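Local coordinates for Rio2 kinase (Chaetomium thermophilum, PDB 4GYI), which probably phosphorylates serine and threonine residues of proteins as an atypical RIO-family kinase of pre-40S ribosome biogenesis, and carries ADP, magnesium and a phosphoaspartate in its active site, at residues A14-V19 with I55-K60; S264-N269 with A312-A317. All blocks are in the same frame, centred on the assembly; numbering follows the deposited sequence.

Contact 1 of 2, residues A14-V19 with I55-K60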
ATOM      1  N   ALA A  14     -14.024  18.314  17.813  1.00 55.85           N
ATOM      2  CA  ALA A  14     -12.594  18.585  17.917  1.00 57.79           C
ATOM      3  C   ALA A  14     -11.929  17.730  18.992  1.00 55.01           C
ATOM      4  O   ALA A  14     -10.865  17.140  18.760  1.00 50.92           O
ATOM      5  CB  ALA A  14     -12.348  20.066  18.173  1.00 63.33           C
ATOM      6  N   GLU A  15     -12.557  17.639  20.162  1.00 53.85           N
ATOM      7  CA  GLU A  15     -12.020  16.740  21.180  1.00 62.85           C
ATOM      8  C   GLU A  15     -12.459  15.273  21.029  1.00 53.85           C
ATOM      9  O   GLU A  15     -12.062  14.425  21.818  1.00 49.62           O
ATOM     10  CB  GLU A  15     -12.225  17.270  22.607  1.00 71.24           C
ATOM     11  CG  GLU A  15     -10.961  17.940  23.182  1.00 82.70           C
ATOM     12  CD  GLU A  15     -10.611  17.480  24.600  1.00 90.36           C
ATOM     13  OE1 GLU A  15      -9.536  17.875  25.111  1.00 93.08           O
ATOM     14  OE2 GLU A  15     -11.406  16.729  25.207  1.00 88.25           O
ATOM     15  N   ASP A  16     -13.262  14.958  20.021  1.00 45.27           N
ATOM     16  CA  ASP A  16     -13.427  13.545  19.683  1.00 46.10           C
ATOM     17  C   ASP A  16     -12.158  13.094  18.986  1.00 49.86           C
ATOM     18  O   ASP A  16     -11.634  12.004  19.245  1.00 43.66           O
ATOM     19  CB  ASP A  16     -14.635  13.303  18.792  1.00 53.46           C
ATOM     20  CG  ASP A  16     -15.936  13.384  19.551  1.00 56.98           C
ATOM     21  OD1 ASP A  16     -15.901  13.245  20.788  1.00 57.94           O
ATOM     22  OD2 ASP A  16     -16.988  13.589  18.910  1.00 59.85           O
ATOM     23  N   TRP A  17     -11.657  13.957  18.111  1.00 36.85           N
ATOM     24  CA  TRP A  17     -10.386  13.715  17.442  1.00 42.55           C
ATOM     25  C   TRP A  17      -9.203  13.657  18.411  1.00 39.88           C
ATOM     26  O   TRP A  17      -8.340  12.788  18.303  1.00 42.29           O
ATOM     27  CB  TRP A  17     -10.166  14.754  16.347  1.00 40.57           C
ATOM     28  CG  TRP A  17     -11.082  14.526  15.185  1.00 42.39           C
ATOM     29  CD1 TRP A  17     -12.162  15.274  14.828  1.00 48.94           C
ATOM     30  CD2 TRP A  17     -11.032  13.427  14.268  1.00 37.14           C
ATOM     31  NE1 TRP A  17     -12.768  14.730  13.721  1.00 48.84           N
ATOM     32  CE2 TRP A  17     -12.089  13.597  13.354  1.00 44.23           C
ATOM     33  CE3 TRP A  17     -10.177  12.326  14.117  1.00 34.16           C
ATOM     34  CZ2 TRP A  17     -12.317  12.705  12.302  1.00 42.61           C
ATOM     35  CZ3 TRP A  17     -10.403  11.442  13.072  1.00 42.86           C
ATOM     36  CH2 TRP A  17     -11.461  11.637  12.180  1.00 43.79           C
ATOM     37  N   ARG A  18      -9.184  14.572  19.369  1.00 40.03           N
ATOM     38  CA  ARG A  18      -8.103  14.660  20.340  1.00 47.35           C
ATOM     39  C   ARG A  18      -8.004  13.403  21.214  1.00 45.50           C
ATOM     40  O   ARG A  18      -6.912  12.933  21.519  1.00 50.06           O
ATOM     41  CB  ARG A  18      -8.309  15.904  21.207  1.00 48.10           C
ATOM     42  CG  ARG A  18      -7.101  16.291  22.028  1.00 67.72           C
ATOM     43  CD  ARG A  18      -7.336  17.589  22.814  1.00 80.63           C
ATOM     44  NE  ARG A  18      -6.090  18.057  23.414  1.00 83.62           N
ATOM     45  CZ  ARG A  18      -5.229  18.860  22.798  1.00 85.45           C
ATOM     46  NH1 ARG A  18      -5.499  19.300  21.575  1.00 85.64           N
ATOM     47  NH2 ARG A  18      -4.107  19.234  23.405  1.00 87.00           N
ATOM     48  N   VAL A  19      -9.154  12.869  21.612  1.00 43.67           N
ATOM     49  CA  VAL A  19      -9.214  11.642  22.400  1.00 40.51           C
ATOM     50  C   VAL A  19      -8.838  10.418  21.549  1.00 42.19           C
ATOM     51  O   VAL A  19      -8.079   9.551  21.995  1.00 38.70           O
ATOM     52  CB  VAL A  19     -10.613  11.463  23.037  1.00 44.88           C
ATOM     53  CG1 VAL A  19     -10.737  10.114  23.720  1.00 47.96           C
ATOM     54  CG2 VAL A  19     -10.868  12.571  24.037  1.00 51.03           C
ATOM     55  N   ILE A  55     -14.983   9.531  24.670  1.00 51.19           N
ATOM     56  CA  ILE A  55     -14.705   8.092  24.738  1.00 53.10           C
ATOM     57  C   ILE A  55     -15.918   7.237  24.359  1.00 60.16           C
ATOM     58  O   ILE A  55     -15.801   6.279  23.585  1.00 70.86           O
ATOM     59  CB  ILE A  55     -14.170   7.664  26.136  1.00 55.87           C
ATOM     60  CG1 ILE A  55     -12.798   8.291  26.399  1.00 51.62           C
ATOM     61  CG2 ILE A  55     -14.084   6.143  26.251  1.00 54.32           C
ATOM     62  CD1 ILE A  55     -12.061   7.706  27.596  1.00 59.55           C
ATOM     63  N   ALA A  56     -17.086   7.592  24.884  1.00 54.36           N
ATOM     64  CA  ALA A  56     -18.310   6.847  24.586  1.00 61.08           C
ATOM     65  C   ALA A  56     -18.736   7.014  23.123  1.00 61.16           C
ATOM     66  O   ALA A  56     -19.133   6.047  22.457  1.00 59.07           O
ATOM     67  CB  ALA A  56     -19.425   7.287  25.513  1.00 71.48           C
ATOM     68  N   THR A  57     -18.679   8.254  22.640  1.00 58.06           N
ATOM     69  CA  THR A  57     -18.909   8.558  21.232  1.00 52.52           C
ATOM     70  C   THR A  57     -18.022   7.679  20.349  1.00 48.70           C
ATOM     71  O   THR A  57     -18.501   7.034  19.418  1.00 59.65           O
ATOM     72  CB  THR A  57     -18.583  10.036  20.924  1.00 49.20           C
ATOM     73  OG1 THR A  57     -19.572  10.892  21.515  1.00 60.25           O
ATOM     74  CG2 THR A  57     -18.538  10.274  19.419  1.00 45.72           C
ATOM     75  N   LEU A  58     -16.730   7.651  20.655  1.00 43.64           N
ATOM     76  CA  LEU A  58     -15.766   6.907  19.838  1.00 42.63           C
ATOM     77  C   LEU A  58     -16.003   5.414  19.928  1.00 42.43           C
ATOM     78  O   LEU A  58     -15.854   4.694  18.943  1.00 46.55           O
ATOM     79  CB  LEU A  58     -14.331   7.247  20.244  1.00 40.15           C
ATOM     80  CG  LEU A  58     -13.908   8.699  20.004  1.00 46.45           C
ATOM     81  CD1 LEU A  58     -12.602   9.012  20.752  1.00 43.90           C
ATOM     82  CD2 LEU A  58     -13.781   8.991  18.498  1.00 38.62           C
ATOM     83  N   ALA A  59     -16.379   4.952  21.112  1.00 54.10           N
ATOM     84  CA  ALA A  59     -16.662   3.537  21.331  1.00 60.35           C
ATOM     85  C   ALA A  59     -17.903   3.123  20.557  1.00 53.41           C
ATOM     86  O   ALA A  59     -17.907   2.114  19.863  1.00 56.85           O
ATOM     87  CB  ALA A  59     -16.842   3.256  22.822  1.00 66.48           C
ATOM     88  N   LYS A  60     -18.952   3.929  20.681  1.00 69.44           N
ATOM     89  CA  LYS A  60     -20.211   3.716  19.975  1.00 79.40           C
ATOM     90  C   LYS A  60     -19.988   3.619  18.478  1.00 74.42           C
ATOM     91  O   LYS A  60     -20.529   2.732  17.815  1.00 79.99           O
ATOM     92  CB  LYS A  60     -21.174   4.866  20.277  1.00 93.90           C
ATOM     93  CG  LYS A  60     -22.353   4.968  19.323  1.00101.74           C
ATOM     94  CD  LYS A  60     -23.394   3.898  19.609  1.00107.90           C
ATOM     95  CE  LYS A  60     -24.626   4.091  18.739  1.00115.73           C
ATOM     96  NZ  LYS A  60     -25.717   3.139  19.094  1.00120.44           N
TER

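Contact 2 of 2, residues S264-N269 with A312-A317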
ATOM      1  N   SER A 264      15.672  -5.805  -2.912  1.00 45.30           N
ATOM      2  CA  SER A 264      16.914  -5.423  -3.556  1.00 42.62           C
ATOM      3  C   SER A 264      17.487  -6.566  -4.374  1.00 43.69           C
ATOM      4  O   SER A 264      17.293  -7.733  -4.037  1.00 46.04           O
ATOM      5  CB  SER A 264      17.930  -5.000  -2.499  1.00 48.22           C
ATOM      6  OG  SER A 264      19.232  -5.198  -2.979  1.00 45.11           O
ATOM      7  N   MET A 265      18.226  -6.240  -5.430  1.00 41.14           N
ATOM      8  CA  MET A 265      18.913  -7.276  -6.201  1.00 40.62           C
ATOM      9  C   MET A 265      19.948  -8.008  -5.348  1.00 47.71           C
ATOM     10  O   MET A 265      20.468  -9.046  -5.751  1.00 48.21           O
ATOM     11  CB  MET A 265      19.586  -6.694  -7.451  1.00 37.25           C
ATOM     12  CG  MET A 265      18.636  -6.354  -8.578  1.00 33.06           C
ATOM     13  SD  MET A 265      18.095  -7.775  -9.557  1.00 45.23           S
ATOM     14  CE  MET A 265      19.688  -8.283 -10.245  1.00 45.46           C
ATOM     15  N   ASP A 266      20.247  -7.460  -4.174  1.00 51.33           N
ATOM     16  CA  ASP A 266      21.184  -8.080  -3.238  1.00 61.26           C
ATOM     17  C   ASP A 266      20.500  -9.011  -2.237  1.00 60.52           C
ATOM     18  O   ASP A 266      21.148  -9.501  -1.317  1.00 52.11           O
ATOM     19  CB  ASP A 266      21.947  -7.005  -2.454  1.00 62.66           C
ATOM     20  CG  ASP A 266      23.019  -6.329  -3.281  1.00 70.81           C
ATOM     21  OD1 ASP A 266      23.642  -7.008  -4.124  1.00 72.81           O
ATOM     22  OD2 ASP A 266      23.237  -5.116  -3.083  1.00 75.32           O
ATOM     23  N   HIS A 267      19.196  -9.231  -2.397  1.00 55.24           N
ATOM     24  CA  HIS A 267      18.454 -10.066  -1.459  1.00 45.76           C
ATOM     25  C   HIS A 267      18.928 -11.493  -1.613  1.00 51.80           C
ATOM     26  O   HIS A 267      19.189 -11.926  -2.731  1.00 51.08           O
ATOM     27  CB  HIS A 267      16.964  -9.984  -1.745  1.00 44.42           C
ATOM     28  CG  HIS A 267      16.107 -10.660  -0.720  1.00 50.56           C
ATOM     29  ND1 HIS A 267      16.059 -12.030  -0.581  1.00 46.47           N
ATOM     30  CD2 HIS A 267      15.239 -10.158   0.191  1.00 46.37           C
ATOM     31  CE1 HIS A 267      15.226 -12.343   0.395  1.00 46.13           C
ATOM     32  NE2 HIS A 267      14.710 -11.227   0.875  1.00 44.66           N
ATOM     33  N   PRO A 268      19.065 -12.224  -0.492  1.00 60.35           N
ATOM     34  CA  PRO A 268      19.559 -13.605  -0.535  1.00 61.68           C
ATOM     35  C   PRO A 268      18.771 -14.467  -1.521  1.00 57.07           C
ATOM     36  O   PRO A 268      19.339 -15.348  -2.159  1.00 54.90           O
ATOM     37  CB  PRO A 268      19.331 -14.097   0.897  1.00 63.36           C
ATOM     38  CG  PRO A 268      19.435 -12.875   1.726  1.00 62.06           C
ATOM     39  CD  PRO A 268      18.858 -11.758   0.893  1.00 59.49           C
ATOM     40  N   ASN A 269      17.478 -14.194  -1.659  1.00 53.81           N
ATOM     41  CA  ASN A 269      16.643 -14.917  -2.611  1.00 56.59           C
ATOM     42  C   ASN A 269      16.416 -14.169  -3.917  1.00 49.25           C
ATOM     43  O   ASN A 269      15.411 -14.415  -4.575  1.00 48.31           O
ATOM     44  CB  ASN A 269      15.264 -15.201  -2.009  1.00 59.98           C
ATOM     45  CG  ASN A 269      15.278 -16.319  -1.006  1.00 74.75           C
ATOM     46  OD1 ASN A 269      15.951 -17.331  -1.197  1.00 78.70           O
ATOM     47  ND2 ASN A 269      14.522 -16.150   0.077  1.00 77.20           N
ATOM     48  N   ALA A 312      23.438   4.491 -13.289  1.00 75.33           N
ATOM     49  CA  ALA A 312      22.392   3.847 -12.479  1.00 68.33           C
ATOM     50  C   ALA A 312      22.433   4.085 -10.974  1.00 64.08           C
ATOM     51  O   ALA A 312      23.246   3.508 -10.253  1.00 75.40           O
ATOM     52  CB  ALA A 312      22.330   2.353 -12.771  1.00 71.74           C
ATOM     53  N   LYS A 313      21.525   4.933 -10.516  1.00 53.82           N
ATOM     54  CA  LYS A 313      21.360   5.185  -9.100  1.00 59.09           C
ATOM     55  C   LYS A 313      20.723   3.964  -8.434  1.00 65.79           C
ATOM     56  O   LYS A 313      19.760   3.401  -8.951  1.00 73.11           O
ATOM     57  CB  LYS A 313      20.479   6.419  -8.899  1.00 53.54           C
ATOM     58  CG  LYS A 313      20.486   6.941  -7.484  1.00 69.08           C
ATOM     59  CD  LYS A 313      19.524   8.100  -7.286  1.00 74.32           C
ATOM     60  CE  LYS A 313      19.690   8.708  -5.892  1.00 79.47           C
ATOM     61  NZ  LYS A 313      19.866   7.668  -4.825  1.00 73.02           N
ATOM     62  N   ARG A 314      21.267   3.549  -7.293  1.00 60.50           N
ATOM     63  CA  ARG A 314      20.742   2.392  -6.574  1.00 54.40           C
ATOM     64  C   ARG A 314      19.515   2.798  -5.780  1.00 58.81           C
ATOM     65  O   ARG A 314      19.636   3.417  -4.721  1.00 63.83           O
ATOM     66  CB  ARG A 314      21.797   1.835  -5.615  1.00 55.04           C
ATOM     67  CG  ARG A 314      23.040   1.276  -6.282  1.00 66.24           C
ATOM     68  CD  ARG A 314      22.800  -0.124  -6.834  1.00 73.94           C
ATOM     69  NE  ARG A 314      22.387  -1.067  -5.792  1.00 75.77           N
ATOM     70  CZ  ARG A 314      23.195  -1.941  -5.194  1.00 76.73           C
ATOM     71  NH1 ARG A 314      24.480  -2.016  -5.532  1.00 74.56           N
ATOM     72  NH2 ARG A 314      22.711  -2.752  -4.259  1.00 71.66           N
ATOM     73  N   LEU A 315      18.335   2.442  -6.281  1.00 51.40           N
ATOM     74  CA  LEU A 315      17.083   2.856  -5.647  1.00 45.97           C
ATOM     75  C   LEU A 315      16.758   2.033  -4.414  1.00 55.87           C
ATOM     76  O   LEU A 315      15.906   2.418  -3.610  1.00 58.16           O
ATOM     77  CB  LEU A 315      15.928   2.775  -6.641  1.00 39.56           C
ATOM     78  CG  LEU A 315      16.169   3.652  -7.868  1.00 46.52           C
ATOM     79  CD1 LEU A 315      14.907   3.821  -8.696  1.00 41.27           C
ATOM     80  CD2 LEU A 315      16.683   4.994  -7.394  1.00 46.82           C
ATOM     81  N   ASP A 316      17.455   0.910  -4.256  1.00 54.28           N
ATOM     82  CA  ASP A 316      17.197  -0.002  -3.147  1.00 61.19           C
ATOM     83  C   ASP A 316      17.763   0.509  -1.827  1.00 77.13           C
ATOM     84  O   ASP A 316      17.902  -0.244  -0.861  1.00 77.07           O
ATOM     85  CB  ASP A 316      17.744  -1.395  -3.461  1.00 58.63           C
ATOM     86  CG  ASP A 316      19.177  -1.362  -3.965  1.00 65.02           C
ATOM     87  OD1 ASP A 316      19.597  -0.303  -4.483  1.00 70.32           O
ATOM     88  OD2 ASP A 316      19.874  -2.394  -3.850  1.00 51.82           O
ATOM     89  N   ALA A 317      18.091   1.796  -1.797  1.00 86.14           N
ATOM     90  CA  ALA A 317      18.596   2.440  -0.595  1.00 85.89           C
ATOM     91  C   ALA A 317      17.630   3.523  -0.132  1.00 82.24           C
ATOM     92  O   ALA A 317      17.916   4.250   0.819  1.00 76.08           O
ATOM     93  CB  ALA A 317      19.967   3.025  -0.854  1.00 88.00           C
TER

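Contact 1 of 2, residues A14-V19 with I55-K60
Within the winged-helix (helix-turn-helix clan) domain that opens Rio2, Asp16 and Val19 of helix 14-26 pack on Ile55, Thr57 and Leu58 of helix 51-60. The axes of the two short segments approach to 9.6 Å at a signed angle of -76°, so only a few residues near the crossing meet. Leu58 reaches both Asp16 and Val19. Its CG stands anti to its own carbonyl carbon (chi1 -64°). Both its methyls close on one backbone oxygen: CD1 lies 3.5 Å from Asp16 O and CD2 3.8 Å from it. The same CD1 meets Val19 CG1 at 3.7 Å, the two side chains running obliquely to each other. Val19 CG1, anti to the Val19 backbone N, also touches Ile55 CG1 at 3.8 Å, with these side chains crossing at about a right angle; one valine methyl thus bridges two residues a helical turn apart. Beside this apolar group, the Asp16 carboxylate crosses Thr57, its OD2 3.7 Å from Thr57 CG2, a van der Waals contact with the methyl. The polar partners of that buried carboxylate are Ser54 OG, bonded to OD1, and the backbone N of Thr13, bonded to OD2. Ile64 of strand 64-68 touches both Ile55 and Leu58, continuing the apolar packing into the strand that follows. An alanine in place of Leu58 would probably open a gap beside Asp16 O and Val19 CG1, leaving this valine methyl with Ile55 alone across the two segments. The chemistry is therefore split: the segments meet directly through van der Waals contacts of aliphatic carbons, some on Asp16 oxygens, whereas the carboxylate ties the start of helix 14-26 to Ser54, one residue before the second segment.

Contact 2 of 2, residues S264-N269 with A312-A317
Ser264 OG donates a hydrogen bond to Asp316 OD2 over 3.0 Å, using the anti lone pair of that oxygen, and a salt bridge beside it joins Arg314 NH2 to Asp266 OD2 at 2.7 Å. The second bond is bent, with an N-H...O angle of 139°. Asp266 OD2 lies near the guanidinium plane, but the nitrogen reaches it from above the carboxylate plane, the two planes being 62° apart. Behind these links, Arg314 grips Asp316 side-on: NE meets OD1 at 3.2 Å and NH2 meets OD2 at 2.9 Å, each oxygen offering its syn lone pair. Asp316 OD2 thus accepts from both Ser264 OG and Arg314 NH2. Asp316 and Asp266 bring their OD2 atoms within 4.4 Å of each other, and the shared guanidinium probably offsets the repulsion of these like charges. Ser264 has a second bond of its own: OG, anti to the backbone N (chi1 154°), accepts from Asp266 N at 2.8 Å in an ST turn. That turn falls within a type I beta turn closed by His267 N on Ser264 O, which sets Ser264 and Asp266 to face the other loop together. Further out, Met265 O is bonded to Tyr300 OH, and the Met265 side chain touches helices 207-223 and 300-304. Asp316 and Leu315 rest on Leu226 of strand 226-227, placing this surface network between the turn leading from strand 263-264 to helix 270-289 and the loop that precedes helix 326-341.

In the fold
Contact 1 comes first along the chain and closes before contact 2 opens. Their centres are 44 Å apart, on opposite sides of the chain's centre, and their nearest atoms about 32 Å, so neither touches the other. They share no helix or strand: contact 1 joins helices 14-26 and 51-60 of the N-terminal winged-helix domain, whereas contact 2 links loops on the kinase side of the molecule. Between them in sequence comes the five-stranded antiparallel sheet, whose outermost strands are 98-105 and 180-184. Both lie away from the annotated nucleotide and magnesium sites. One a buried helix crossing, the other a surface polar network, each joins chain segments within its own region, and neither bridges the two.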